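Local coordinates for protein taurine dioxygenase (Burkholderia ambifaria, PDB 5VN6) that probably acts as a TfdA-family taurine dioxygenase, an iron-dependent enzyme that uses oxygen and 2-oxoglutarate to release sulfite from taurine, at residues Ala257-Asp260 / Gln265-Ala268; His47-Leu52 / Thr133-Met138; Ser107-Ser110 / Pro115-Gly118. All blocks are in the same frame, centred on the assembly; numbering follows the deposited sequence.

Overall arrangement
The three contacts run from the interior of the β-fold to its metal site. Interactions 1 and 2 have centres about 5 Å apart and share both sheets: Ile258 O lies 2.7 Å from Leu50 N in one, and Tyr267 O lies 2.8 Å from Met134 N in the other, while Trp259 packs on Trp135 between them. Interactions 1 and 3 (centres about 10 Å apart) meet at the magnesium ion, to which they contribute His266 and Asp108; His106 adds the third protein ligand. Interaction 3 is nested in the chain loop closed by interaction 2, yet the two do not touch, their nearest atoms being about 7 Å apart.

Interaction 1 (Ala257-Asp260 / Gln265-Ala268); sequences AIWD and QHYA. With MG (magnesium ion), chain C.
Trp259 and His266 face each other from two different sheets, and they carry the whole contact between Ala257-Asp260 and Gln265-Ala268. The indole meets the imidazole obliquely through its pyrrole nitrogen and the nearby benzo carbon CZ2: Trp259 NE1 lies 3.7 Å from His266 ND1, too far to count as a hydrogen bond, and Trp259 CZ2 is 4.0 Å from His266 CE1. CZ2 sits above one face of the imidazole, displaced toward its rim. The planes of the indole five-membered ring and the imidazole are inclined at 58°, which makes the pair neither a stack nor a T-shaped arrangement. Both side chains place CG between the backbone N and the carbonyl carbon (chi1 70° in Trp259 and 59° in His266). With CB already directed at the opposite strand, this torsion brings each ring to the interface between the sheets, where the two side chains cross at about a right angle. The strands are accordingly far apart, with Trp259 CA and His266 CA 9.3 Å from each other.

These two sheets form the double-stranded β-helix, or jelly roll, of the cupin clan, and His266 is the distal histidine of the His-X-Asp...His facial triad found in this dioxygenase family. Its NE2 holds the magnesium ion at 2.1 Å, alongside His106 and Asp108; magnesium here probably occupies the place of the iron used in catalysis. The ion is 3.0 Å from His266 CE1 and 3.2 Å from His266 CD2, so it approaches the nitrogen almost symmetrically between its two ring neighbours. The indole therefore lies in the second shell, over the ND1-CE1 part of one face of a ring already fixed at its other nitrogen. Trp259 is itself held edge-to-face against Trp135 and rests on Cys119 and Leu121 of strand 118-125.

Interaction 2 (His47-Leu52 / Thr133-Met138); sequences HRVLFL and TMWANM
In the interior of the jelly roll, where its two sheets face each other, Val49 and Phe51 of strand 49-52 pack on Trp135 of strand 133-137. Val49 CG2 lies over the indole, 3.9 Å from the centroid of the Trp135 five-membered ring and 15° off its normal, a CH-pi contact. That methyl reaches the ring because it stands trans to the backbone N, which leaves CG1 in the tighter site between N and the carbonyl carbon. On the opposite face of the indole, Thr133 CG2 of the same strand as Trp135 sits 3.4 Å above the plane, toward the rim, so the ring is sandwiched between two methyl groups.

Phe51 arrives from the opposite direction to Trp135 and presents its edge to the indole in an offset edge-to-face pair, the planes of the phenyl and the six-membered ring standing at 68°. Phe51 CE1 touches Trp135 CZ3 at 3.4 Å. The phenyl also stacks on Trp249.

At the other end of the contact the partners are polar. Arg48, which leaves helix 34-47 with a positive phi, bends at chi2 and passes Asn137, the N-cap of helix 138-143. Arg48 NE and Asn137 ND2 are both donors, so their 3.7 Å approach is not a bond. Arg48 NH2 forms a salt bridge with Glu198, whereas Asn137 OD1 accepts from Leu140 N and Asn137 ND2 donates to Ala17 O. What joins the two groups is one shared water molecule, whose oxygen accepts from Arg48 NH2 at 3.0 Å and from Asn137 ND2 at 3.0 Å.

Interaction 3 (Ser107-Ser110 / Pro115-Gly118); sequences SDAS and PPFG. With MG (magnesium ion), chain C.
A psi of 126° at Asp108 followed by a positive phi of 52° at Ala109 bends Ser107-Ser110 into a type II β-turn, which sets Asp108 and Ala109 against Pro115 and Pro116. The turn is closed by Ser110 N donating to Ser107 O at 3.3 Å. Ala109 CB points at the following segment and packs on Pro116 CD at 3.6 Å, while Asp108 O lies 3.5 Å from that same Pro116 CD. Next to it, Ala109 O approaches Pro115 CB at 3.3 Å, and Pro115 CG rests 3.7 Å from Ser110 CA. Two successive proline rings thus line one flank of the turn.

Asp108 is the aspartate of the His-X-Asp element of the facial triad. Its chi1 of -95° departs from the usual staggered value, and the carboxylate swings away from the prolines to the magnesium ion. OD1 binds the metal at 2.3 Å; Asp108 OD2, 3.5 Å from the ion, is not a ligand, so coordination is monodentate. His106 and His266 complete the set of protein ligands. Asn261 ties the two segments together from outside, accepting from Asp108 N through OD1 and donating to Pro116 O through ND2.

Proline nitrogens carry no hydrogen, and the carbonyls of Asp108 and Ala109 meet C-H groups of the rings instead. The contact is therefore van der Waals in character, perhaps with a weak electrostatic gain where Asp108 O faces Pro116 CD, a carbon bonded to the amide nitrogen, and the rings pack against the turn that carries the metal-binding carboxylate.

Interaction 1 (Ala257-Asp260 / Gln265-Ala268)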
loop_
_atom_site.group_PDB
_atom_site.type_symbol
_atom_site.label_atom_id
_atom_site.label_comp_id
_atom_site.label_asym_id
_atom_site.label_seq_id
_atom_site.Cartn_x
_atom_site.Cartn_y
_atom_site.Cartn_z
ATOM N N ALA A 257 12.157 -6.103 -13.276
ATOM C CA ALA A 257 11.216 -4.990 -13.349
ATOM C C ALA A 257 11.802 -3.919 -14.257
ATOM O O ALA A 257 12.989 -3.588 -14.147
ATOM C CB ALA A 257 10.923 -4.377 -11.978
ATOM N N ILE A 258 10.977 -3.391 -15.157
ATOM C CA ILE A 258 11.319 -2.235 -15.979
ATOM C C ILE A 258 10.288 -1.163 -15.673
ATOM O O ILE A 258 9.087 -1.411 -15.826
ATOM C CB ILE A 258 11.283 -2.562 -17.487
ATOM C CG1 ILE A 258 12.001 -3.877 -17.812
ATOM C CG2 ILE A 258 11.816 -1.379 -18.300
ATOM C CD1 ILE A 258 11.559 -4.504 -19.142
ATOM N N TRP A 259 10.733 0.032 -15.272
ATOM C CA TRP A 259 9.742 1.057 -14.962
ATOM C C TRP A 259 10.122 2.435 -15.481
ATOM O O TRP A 259 11.306 2.780 -15.631
ATOM C CB TRP A 259 9.435 1.143 -13.457
ATOM C CG TRP A 259 10.511 1.694 -12.562
ATOM C CD1 TRP A 259 10.670 2.994 -12.155
ATOM C CD2 TRP A 259 11.527 0.933 -11.890
ATOM N NE1 TRP A 259 11.754 3.091 -11.299
ATOM C CE2 TRP A 259 12.286 1.839 -11.113
ATOM C CE3 TRP A 259 11.875 -0.427 -11.883
ATOM C CZ2 TRP A 259 13.375 1.427 -10.331
ATOM C CZ3 TRP A 259 12.949 -0.837 -11.103
ATOM C CH2 TRP A 259 13.690 0.093 -10.339
ATOM N N ASP A 260 9.069 3.214 -15.743
ATOM C CA ASP A 260 9.157 4.591 -16.215
ATOM C C ASP A 260 9.163 5.483 -14.981
ATOM O O ASP A 260 8.123 5.741 -14.383
ATOM C CB ASP A 260 8.003 4.898 -17.169
ATOM C CG ASP A 260 7.976 6.371 -17.651
ATOM O OD1 ASP A 260 8.722 7.233 -17.138
ATOM O OD2 ASP A 260 7.199 6.661 -18.580
ATOM N N GLN A 265 6.109 6.458 -8.773
ATOM C CA GLN A 265 6.968 6.341 -7.606
ATOM C C GLN A 265 7.067 4.861 -7.254
ATOM O O GLN A 265 6.257 4.048 -7.705
ATOM C CB GLN A 265 6.426 7.171 -6.428
ATOM C CG GLN A 265 6.193 8.612 -6.823
ATOM C CD GLN A 265 5.737 9.485 -5.703
ATOM O OE1 GLN A 265 5.722 9.086 -4.529
ATOM N NE2 GLN A 265 5.346 10.700 -6.052
ATOM N N HIS A 266 8.089 4.495 -6.479
ATOM C CA HIS A 266 8.200 3.125 -6.008
ATOM C C HIS A 266 8.569 3.115 -4.527
ATOM O O HIS A 266 8.934 4.140 -3.942
ATOM C CB HIS A 266 9.193 2.308 -6.833
ATOM C CG HIS A 266 10.576 2.866 -6.840
ATOM N ND1 HIS A 266 11.003 3.775 -7.783
ATOM C CD2 HIS A 266 11.638 2.624 -6.035
ATOM C CE1 HIS A 266 12.265 4.086 -7.546
ATOM N NE2 HIS A 266 12.678 3.392 -6.498
ATOM N N TYR A 267 8.435 1.931 -3.928
ATOM C CA TYR A 267 8.635 1.719 -2.499
ATOM C C TYR A 267 9.195 0.315 -2.355
ATOM O O TYR A 267 8.530 -0.653 -2.741
ATOM C CB TYR A 267 7.297 1.881 -1.749
ATOM C CG TYR A 267 7.321 1.963 -0.227
ATOM C CD1 TYR A 267 6.890 3.106 0.421
ATOM C CD2 TYR A 267 7.696 0.876 0.559
ATOM C CE1 TYR A 267 6.857 3.189 1.825
ATOM C CE2 TYR A 267 7.664 0.952 1.978
ATOM C CZ TYR A 267 7.235 2.116 2.587
ATOM O OH TYR A 267 7.194 2.243 3.962
ATOM N N ALA A 268 10.422 0.200 -1.842
ATOM C CA ALA A 268 11.037 -1.094 -1.575
ATOM C C ALA A 268 10.661 -1.501 -0.149
ATOM O O ALA A 268 11.111 -0.883 0.820
ATOM C CB ALA A 268 12.555 -1.035 -1.770
HETATM MG MG MG C . 14.557 3.778 -5.657
#

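Interaction 2 (His47-Leu52 / Thr133-Met138)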
loop_
_atom_site.group_PDB
_atom_site.type_symbol
_atom_site.label_atom_id
_atom_site.label_comp_id
_atom_site.label_asym_id
_atom_site.label_seq_id
_atom_site.Cartn_x
_atom_site.Cartn_y
_atom_site.Cartn_z
ATOM N N HIS A 47 1.695 1.009 -19.251
ATOM C CA HIS A 47 1.492 0.289 -18.000
ATOM C C HIS A 47 2.430 0.730 -16.890
ATOM O O HIS A 47 2.337 0.207 -15.762
ATOM C CB HIS A 47 1.650 -1.218 -18.242
ATOM C CG HIS A 47 0.590 -1.796 -19.130
ATOM N ND1 HIS A 47 -0.742 -1.821 -18.774
ATOM C CD2 HIS A 47 0.662 -2.356 -20.362
ATOM C CE1 HIS A 47 -1.446 -2.380 -19.745
ATOM N NE2 HIS A 47 -0.618 -2.711 -20.720
ATOM N N ARG A 48 3.318 1.686 -17.178
ATOM C CA ARG A 48 4.215 2.354 -16.229
ATOM C C ARG A 48 5.349 1.462 -15.724
ATOM O O ARG A 48 6.487 1.934 -15.571
ATOM C CB ARG A 48 3.432 2.919 -15.037
ATOM C CG ARG A 48 2.086 3.588 -15.371
ATOM C CD ARG A 48 2.186 4.622 -16.451
ATOM N NE ARG A 48 0.886 5.194 -16.779
ATOM C CZ ARG A 48 0.715 6.209 -17.622
ATOM N NH1 ARG A 48 1.769 6.758 -18.203
ATOM N NH2 ARG A 48 -0.497 6.687 -17.867
ATOM N N VAL A 49 5.065 0.189 -15.444
ATOM C CA VAL A 49 6.072 -0.752 -14.959
ATOM C C VAL A 49 5.777 -2.122 -15.557
ATOM O O VAL A 49 4.623 -2.564 -15.572
ATOM C CB VAL A 49 6.123 -0.811 -13.411
ATOM C CG1 VAL A 49 4.771 -1.193 -12.804
ATOM C CG2 VAL A 49 7.236 -1.790 -12.930
ATOM N N LEU A 50 6.821 -2.789 -16.063
ATOM C CA LEU A 50 6.702 -4.102 -16.688
ATOM C C LEU A 50 7.501 -5.122 -15.887
ATOM O O LEU A 50 8.589 -4.818 -15.395
ATOM C CB LEU A 50 7.193 -4.085 -18.151
ATOM C CG LEU A 50 6.473 -3.171 -19.149
ATOM C CD1 LEU A 50 7.217 -3.135 -20.500
ATOM C CD2 LEU A 50 5.011 -3.610 -19.339
ATOM N N PHE A 51 6.951 -6.329 -15.757
ATOM C CA PHE A 51 7.564 -7.402 -14.987
ATOM C C PHE A 51 7.794 -8.625 -15.863
ATOM O O PHE A 51 6.984 -8.941 -16.743
ATOM C CB PHE A 51 6.689 -7.803 -13.783
ATOM C CG PHE A 51 6.344 -6.656 -12.884
ATOM C CD1 PHE A 51 7.290 -6.128 -12.033
ATOM C CD2 PHE A 51 5.064 -6.106 -12.891
ATOM C CE1 PHE A 51 6.982 -5.079 -11.213
ATOM C CE2 PHE A 51 4.745 -5.052 -12.076
ATOM C CZ PHE A 51 5.703 -4.528 -11.230
ATOM N N LEU A 52 8.897 -9.317 -15.611
ATOM C CA LEU A 52 9.188 -10.561 -16.304
ATOM C C LEU A 52 9.760 -11.564 -15.314
ATOM O O LEU A 52 10.522 -11.192 -14.417
ATOM C CB LEU A 52 10.177 -10.343 -17.457
ATOM C CG LEU A 52 9.737 -9.435 -18.609
ATOM C CD1 LEU A 52 10.057 -7.951 -18.346
ATOM C CD2 LEU A 52 10.389 -9.898 -19.886
ATOM N N THR A 133 8.479 -5.095 -3.884
ATOM C CA THR A 133 8.587 -3.706 -4.320
ATOM C C THR A 133 7.223 -3.270 -4.834
ATOM O O THR A 133 6.509 -4.055 -5.471
ATOM C CB THR A 133 9.671 -3.528 -5.414
ATOM O OG1 THR A 133 10.908 -4.080 -4.946
ATOM C CG2 THR A 133 9.882 -2.047 -5.760
ATOM N N MET A 134 6.848 -2.034 -4.530
ATOM C CA MET A 134 5.581 -1.480 -4.981
ATOM C C MET A 134 5.834 -0.281 -5.863
ATOM O O MET A 134 6.837 0.416 -5.699
ATOM C CB MET A 134 4.691 -1.051 -3.804
ATOM C CG MET A 134 4.504 -2.144 -2.764
ATOM S SD MET A 134 3.486 -1.562 -1.403
ATOM C CE MET A 134 1.960 -1.224 -2.272
ATOM N N TRP A 135 4.919 -0.053 -6.809
ATOM C CA TRP A 135 4.909 1.143 -7.634
ATOM C C TRP A 135 3.541 1.803 -7.552
ATOM O O TRP A 135 2.528 1.134 -7.341
ATOM C CB TRP A 135 5.236 0.842 -9.131
ATOM C CG TRP A 135 6.657 0.515 -9.422
ATOM C CD1 TRP A 135 7.582 1.340 -9.975
ATOM C CD2 TRP A 135 7.319 -0.747 -9.208
ATOM N NE1 TRP A 135 8.780 0.683 -10.114
ATOM C CE2 TRP A 135 8.646 -0.599 -9.647
ATOM C CE3 TRP A 135 6.914 -1.980 -8.677
ATOM C CZ2 TRP A 135 9.583 -1.637 -9.579
ATOM C CZ3 TRP A 135 7.837 -3.005 -8.601
ATOM C CH2 TRP A 135 9.157 -2.831 -9.051
ATOM N N ALA A 136 3.515 3.126 -7.761
ATOM C CA ALA A 136 2.285 3.899 -7.776
ATOM C C ALA A 136 2.231 4.729 -9.059
ATOM O O ALA A 136 3.257 5.228 -9.533
ATOM C CB ALA A 136 2.179 4.813 -6.544
ATOM N N ASN A 137 1.038 4.845 -9.629
ATOM C CA ASN A 137 0.810 5.556 -10.888
ATOM C C ASN A 137 0.540 7.021 -10.552
ATOM O O ASN A 137 -0.552 7.377 -10.111
ATOM C CB ASN A 137 -0.349 4.906 -11.640
ATOM C CG ASN A 137 -0.664 5.580 -12.965
ATOM O OD1 ASN A 137 -0.355 6.751 -13.187
ATOM N ND2 ASN A 137 -1.302 4.833 -13.856
ATOM N N MET A 138 1.537 7.884 -10.738
ATOM C CA MET A 138 1.319 9.290 -10.406
ATOM C C MET A 138 0.639 10.070 -11.529
ATOM O O MET A 138 0.351 11.257 -11.348
ATOM C CB MET A 138 2.648 9.953 -10.019
ATOM C CG MET A 138 3.356 9.231 -8.879
ATOM S SD MET A 138 2.291 8.839 -7.448
ATOM C CE MET A 138 1.938 10.515 -6.875
HETATM O O HOH W 1 -2.785 6.065 -16.103
#

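Interaction 3 (Ser107-Ser110 / Pro115-Gly118)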
loop_
_atom_site.group_PDB
_atom_site.type_symbol
_atom_site.label_atom_id
_atom_site.label_comp_id
_atom_site.label_asym_id
_atom_site.label_seq_id
_atom_site.Cartn_x
_atom_site.Cartn_y
_atom_site.Cartn_z
ATOM N N SER A 107 10.149 8.988 -6.252
ATOM C CA SER A 107 10.580 8.889 -7.636
ATOM C C SER A 107 12.094 9.013 -7.642
ATOM O O SER A 107 12.637 9.979 -7.088
ATOM C CB SER A 107 9.938 9.983 -8.490
ATOM O OG SER A 107 10.314 9.833 -9.842
ATOM N N ASP A 108 12.771 8.029 -8.241
ATOM C CA ASP A 108 14.230 7.940 -8.152
ATOM C C ASP A 108 14.923 9.254 -8.500
ATOM O O ASP A 108 14.679 9.842 -9.561
ATOM C CB ASP A 108 14.745 6.825 -9.068
ATOM C CG ASP A 108 14.932 5.512 -8.331
ATOM O OD1 ASP A 108 14.843 5.507 -7.081
ATOM O OD2 ASP A 108 15.141 4.478 -9.004
ATOM N N ALA A 109 15.769 9.715 -7.566
ATOM C CA ALA A 109 16.690 10.832 -7.772
ATOM C C ALA A 109 15.991 12.074 -8.321
ATOM O O ALA A 109 16.532 12.790 -9.163
ATOM C CB ALA A 109 17.851 10.429 -8.686
ATOM N N SER A 110 14.771 12.332 -7.850
ATOM C CA SER A 110 14.131 13.593 -8.197
ATOM C C SER A 110 14.848 14.786 -7.572
ATOM O O SER A 110 14.529 15.933 -7.914
ATOM C CB SER A 110 12.647 13.550 -7.782
ATOM O OG SER A 110 12.516 13.579 -6.370
ATOM N N PRO A 115 16.399 14.048 -13.316
ATOM C CA PRO A 115 16.193 12.734 -12.728
ATOM C C PRO A 115 16.138 11.665 -13.798
ATOM O O PRO A 115 15.763 11.937 -14.954
ATOM C CB PRO A 115 14.835 12.875 -12.009
ATOM C CG PRO A 115 14.685 14.338 -11.756
ATOM C CD PRO A 115 15.381 15.025 -12.901
ATOM N N PRO A 116 16.485 10.417 -13.459
ATOM C CA PRO A 116 16.549 9.349 -14.467
ATOM C C PRO A 116 15.204 9.039 -15.112
ATOM O O PRO A 116 14.136 9.183 -14.508
ATOM C CB PRO A 116 17.064 8.135 -13.674
ATOM C CG PRO A 116 16.860 8.485 -12.228
ATOM C CD PRO A 116 16.969 9.970 -12.141
ATOM N N PHE A 117 15.298 8.551 -16.346
ATOM C CA PHE A 117 14.154 8.110 -17.141
ATOM C C PHE A 117 13.486 6.899 -16.503
ATOM O O PHE A 117 12.246 6.800 -16.456
ATOM C CB PHE A 117 14.697 7.809 -18.553
ATOM C CG PHE A 117 13.828 6.942 -19.442
ATOM C CD1 PHE A 117 13.233 7.493 -20.578
ATOM C CD2 PHE A 117 13.715 5.565 -19.236
ATOM C CE1 PHE A 117 12.483 6.705 -21.442
ATOM C CE2 PHE A 117 12.961 4.774 -20.090
ATOM C CZ PHE A 117 12.349 5.344 -21.200
ATOM N N GLY A 118 14.297 5.975 -16.004
ATOM C CA GLY A 118 13.780 4.716 -15.510
ATOM C C GLY A 118 14.925 3.762 -15.269
ATOM O O GLY A 118 16.096 4.165 -15.262
HETATM MG MG MG C . 14.557 3.778 -5.657
#